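PDB 3I8B: xylulose kinase from Bifidobacterium adolescentis ATCC 15703, which probably catalyses the ATP-dependent phosphorylation of D-xylulose to D-xylulose 5-phosphate. Local coordinates for residues Q74-V78 against S141-V147; A133-P138 against I203-A207. The contacts are given in a common frame with arbitrary orientation. Residue numbers count along the deposited sequence, not the author numbering.

Contact 1: Q74-V78 against S141-V147; sequences QHGMV and SYTLTKV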
# COMPACT_ATOMS: atom_id res chain seq x y z
N GLN A 74 -2.43 3.57 3.74
CA GLN A 74 -1.12 4.23 3.71
C GLN A 74 -1.21 5.74 3.49
O GLN A 74 -2.25 6.25 3.07
CB GLN A 74 -0.22 3.58 2.66
CG GLN A 74 0.07 2.09 2.89
CD GLN A 74 1.35 1.60 2.21
OE1 GLN A 74 2.45 2.16 2.40
NE2 GLN A 74 1.22 0.55 1.41
N HIS A 75 -0.13 6.45 3.83
CA HIS A 75 0.12 7.83 3.37
C HIS A 75 -0.70 8.93 4.04
O HIS A 75 -0.22 10.05 4.20
CB HIS A 75 -0.04 7.92 1.83
CG HIS A 75 0.65 6.81 1.09
ND1 HIS A 75 -0.02 5.91 0.29
CD2 HIS A 75 1.96 6.46 1.03
CE1 HIS A 75 0.84 5.06 -0.24
NE2 HIS A 75 2.05 5.36 0.21
N GLY A 76 -1.94 8.63 4.43
CA GLY A 76 -2.82 9.65 4.97
C GLY A 76 -2.13 10.59 5.94
O GLY A 76 -1.55 10.17 6.95
N MSE A 77 -2.21 11.89 5.65
CA MSE A 77 -1.56 12.90 6.48
C MSE A 77 -2.42 13.34 7.66
O MSE A 77 -3.45 13.99 7.46
CB MSE A 77 -1.19 14.14 5.64
CG MSE A 77 -0.61 15.28 6.47
SE MSE A 77 -0.91 17.10 5.71
CE MSE A 77 -2.86 17.25 6.00
N VAL A 78 -2.00 12.99 8.88
CA VAL A 78 -2.62 13.51 10.10
C VAL A 78 -1.69 14.52 10.78
O VAL A 78 -0.61 14.17 11.27
CB VAL A 78 -2.95 12.39 11.12
CG1 VAL A 78 -3.63 12.98 12.38
CG2 VAL A 78 -3.84 11.32 10.49
N SER A 141 -0.29 10.62 -3.81
CA SER A 141 -0.62 9.78 -2.66
C SER A 141 0.20 10.12 -1.43
O SER A 141 -0.31 10.11 -0.31
CB SER A 141 -0.41 8.30 -2.98
OG SER A 141 -1.42 7.82 -3.84
N TYR A 142 1.48 10.41 -1.65
CA TYR A 142 2.46 10.44 -0.58
C TYR A 142 2.35 11.59 0.42
O TYR A 142 2.00 12.72 0.06
CB TYR A 142 3.88 10.33 -1.14
CG TYR A 142 4.09 9.12 -2.01
CD1 TYR A 142 3.24 8.01 -1.92
CD2 TYR A 142 5.14 9.06 -2.92
CE1 TYR A 142 3.42 6.90 -2.72
CE2 TYR A 142 5.34 7.95 -3.71
CZ TYR A 142 4.48 6.87 -3.60
OH TYR A 142 4.70 5.77 -4.40
N THR A 143 2.64 11.27 1.68
CA THR A 143 2.41 12.17 2.80
C THR A 143 3.09 13.53 2.61
O THR A 143 2.48 14.57 2.85
CB THR A 143 2.91 11.55 4.13
OG1 THR A 143 2.56 10.15 4.17
CG2 THR A 143 2.29 12.28 5.33
N LEU A 144 4.36 13.52 2.21
CA LEU A 144 5.09 14.77 2.02
C LEU A 144 4.34 15.72 1.08
O LEU A 144 4.35 16.93 1.27
CB LEU A 144 6.50 14.52 1.49
CG LEU A 144 7.39 15.76 1.38
CD1 LEU A 144 7.59 16.41 2.76
CD2 LEU A 144 8.74 15.40 0.77
N THR A 145 3.69 15.16 0.06
CA THR A 145 2.99 16.01 -0.92
C THR A 145 1.81 16.72 -0.27
O THR A 145 1.50 17.86 -0.62
CB THR A 145 2.56 15.26 -2.18
OG1 THR A 145 1.36 14.51 -1.92
CG2 THR A 145 3.67 14.31 -2.64
N LYS A 146 1.17 16.04 0.69
CA LYS A 146 0.04 16.62 1.42
C LYS A 146 0.51 17.79 2.29
O LYS A 146 -0.13 18.85 2.34
CB LYS A 146 -0.63 15.57 2.32
CG LYS A 146 -1.03 14.28 1.63
CD LYS A 146 -1.85 14.53 0.35
CE LYS A 146 -2.52 13.23 -0.10
NZ LYS A 146 -3.17 13.38 -1.43
N VAL A 147 1.63 17.58 2.98
CA VAL A 147 2.20 18.62 3.82
C VAL A 147 2.58 19.82 2.97
O VAL A 147 2.29 20.95 3.33
CB VAL A 147 3.42 18.12 4.60
CG1 VAL A 147 4.02 19.27 5.45
CG2 VAL A 147 3.04 16.92 5.48
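How a loop that follows an inner strand, 65-72, of a central sheet can be held on the first turn of a helix is well illustrated here. Gln74 leads into a sharp bend at His75: the backbone of His75 has a positive phi (75°), and Gly76 N donates to Gln74 O over 2.8 Å, closing a gamma turn. This bend aims the His75 side chain at the opposite segment, where it buries more surface than any other residue of the contact. Its CB comes within 3.1 Å of Ser141 O, while its ring meets that of Tyr142 obliquely, with centroids 5.0 Å apart and planes at 44°. Tyr142, the N-cap residue of helix 143-153, sends its hydroxyl on to Ser315. The one direct hydrogen bond runs from Thr143 OG1 to His75 O (2.8 Å), so a side chain in the opening turn of the helix holds the loop backbone at its bend. Past Gly76, Met77, present as selenomethionine, lies along the helix: its CB packs on Lys146 CB (3.7 Å) and on Thr143 CG2 (4.0 Å), and its SE reaches Val147 CG2 (4.0 Å). Lys146 offers only its aliphatic base to this packing, its amine turning away to a salt bridge with Asp95. Val78 then points away and starts the next strand. Gln74 and His75 are predicted to bind substrate, and the His75 side chain lies about 7 Å from that of Asp274, the predicted proton acceptor; a sugar-site loop at this place is consistent with the actin-like ATPase fold of FGGY kinases.

Contact 2: A133-P138 against I203-A207; sequences AVGSSP and IYYDA
Two residues, Ile203 and Val134, account for most of the 313 Å² buried where the end of helix 122-134 meets the segment 203-207. Val134 has phi/psi of -139/3°, and the chain then turns through Gly135 at 102/-22°, the first residue past the helix with positive phi, where a side chain would collide with the preceding carbonyl oxygen; Ser136 to Pro138 continue in extended form. Across from them, Ile203 adopts left-handed backbone angles (52/25°), and Tyr205 and Asp206 are extended. The closest CA pair is Val134 with Asp206, 4.5 Å apart. Val134 takes the m rotamer, putting its CG2 3.7 Å from Ile203 CB, and its CB rests 3.5 Å from Tyr205 O. Ile203, with chi1 p and chi2 t, bends the end of its side chain over the loop, so that its CD1 touches Pro138 CG (3.7 Å) and its CG2 approaches Ser136 O (4.1 Å); Trp130 of the helix also packs on it. What results is a helix terminus with a positive-phi glycine, packed against the first strand of a two-stranded antiparallel hairpin, 205-206 with 211-212, within the FGGY N-terminal domain. No direct hydrogen bond joins the segments. A water does so instead, donating to Val134 O (2.9 Å) and Tyr205 O (3.2 Å) and accepting from Ala207 N (3.1 Å). Asp206, chi1 t, brings its OD1 to 3.2 Å from Ala133 O, a proximity of two acceptors without a bond, while its OD2 is hydrogen-bonded to Ser209. The Tyr205 side chain starts away from the helix end, and its hydroxyl bonds to Asn210.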
# COMPACT_ATOMS: atom_id res chain seq x y z
N ALA A 133 16.91 8.64 -2.65
CA ALA A 133 16.79 9.27 -1.33
C ALA A 133 15.89 8.48 -0.36
O ALA A 133 16.26 8.26 0.80
CB ALA A 133 16.28 10.71 -1.48
N VAL A 134 14.71 8.07 -0.82
CA VAL A 134 13.71 7.47 0.07
C VAL A 134 12.97 6.26 -0.52
O VAL A 134 12.06 5.73 0.12
CB VAL A 134 12.64 8.49 0.52
CG1 VAL A 134 13.25 9.61 1.33
CG2 VAL A 134 11.88 9.02 -0.69
N GLY A 135 13.34 5.85 -1.73
CA GLY A 135 12.75 4.66 -2.34
C GLY A 135 11.69 4.87 -3.41
O GLY A 135 11.44 3.96 -4.22
N SER A 136 11.03 6.04 -3.42
CA SER A 136 9.92 6.26 -4.35
C SER A 136 9.91 7.66 -4.94
O SER A 136 10.30 8.65 -4.30
CB SER A 136 8.56 6.00 -3.68
OG SER A 136 8.53 4.78 -2.96
N SER A 137 9.43 7.75 -6.18
CA SER A 137 9.24 9.03 -6.84
C SER A 137 7.86 9.62 -6.52
O SER A 137 6.84 8.93 -6.67
CB SER A 137 9.44 8.87 -8.35
OG SER A 137 9.24 10.10 -9.01
N PRO A 138 7.81 10.90 -6.09
CA PRO A 138 6.58 11.54 -5.62
C PRO A 138 5.36 11.34 -6.52
O PRO A 138 5.43 11.46 -7.74
CB PRO A 138 6.95 13.03 -5.56
CG PRO A 138 8.39 13.03 -5.30
CD PRO A 138 8.96 11.83 -6.03
N ILE A 203 7.63 9.41 1.92
CA ILE A 203 8.75 10.04 1.20
C ILE A 203 9.52 11.14 1.97
O ILE A 203 10.14 12.03 1.36
CB ILE A 203 8.44 10.44 -0.28
CG1 ILE A 203 7.54 11.67 -0.37
CG2 ILE A 203 7.88 9.24 -1.04
CD1 ILE A 203 7.47 12.28 -1.79
N TYR A 204 9.47 11.06 3.30
CA TYR A 204 10.43 11.75 4.17
C TYR A 204 11.08 10.78 5.16
O TYR A 204 11.60 11.19 6.21
CB TYR A 204 9.85 12.97 4.89
CG TYR A 204 8.53 12.79 5.60
CD1 TYR A 204 8.45 12.09 6.80
CD2 TYR A 204 7.37 13.39 5.11
CE1 TYR A 204 7.25 11.94 7.48
CE2 TYR A 204 6.15 13.25 5.79
CZ TYR A 204 6.10 12.52 6.98
OH TYR A 204 4.91 12.36 7.66
N TYR A 205 11.06 9.51 4.81
CA TYR A 205 11.74 8.48 5.60
C TYR A 205 12.50 7.51 4.71
O TYR A 205 12.00 7.09 3.67
CB TYR A 205 10.74 7.71 6.46
CG TYR A 205 11.32 6.52 7.20
CD1 TYR A 205 12.04 6.69 8.38
CD2 TYR A 205 11.16 5.23 6.72
CE1 TYR A 205 12.59 5.59 9.06
CE2 TYR A 205 11.70 4.14 7.38
CZ TYR A 205 12.41 4.32 8.55
OH TYR A 205 12.93 3.21 9.21
N ASP A 206 13.72 7.18 5.10
CA ASP A 206 14.50 6.20 4.35
C ASP A 206 14.73 4.91 5.15
O ASP A 206 15.51 4.90 6.11
CB ASP A 206 15.83 6.79 3.90
CG ASP A 206 16.64 5.80 3.08
OD1 ASP A 206 16.15 5.35 2.01
OD2 ASP A 206 17.76 5.45 3.50
N ALA A 207 14.07 3.85 4.73
CA ALA A 207 14.09 2.55 5.42
C ALA A 207 15.47 1.92 5.46
O ALA A 207 15.88 1.37 6.48
CB ALA A 207 13.08 1.58 4.79
O HOH W 1 11.94 4.08 2.50

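In the fold
The two contacts lie within the FGGY N-terminal domain with centres about 12 Å apart, and their segments alternate along the chain: 74-78, 133-138, 141-147, 203-207. Consecutive helices 122-134 and 143-153 connect them, since the short non-helical connection between them carries the chain from contact 2 into contact 1. They also touch directly. Tyr142 CD2 lies 3.3 Å from Ile203 CG2, Leu144 CB lies 3.6 Å from Ile203 CG1, and Thr143 CG2 lies 3.5 Å from Tyr204 OH. Continuous packing therefore runs from the residues just before the 205-206 hairpin, through the start of helix 143-153, to the loop holding the predicted sugar-binding residues.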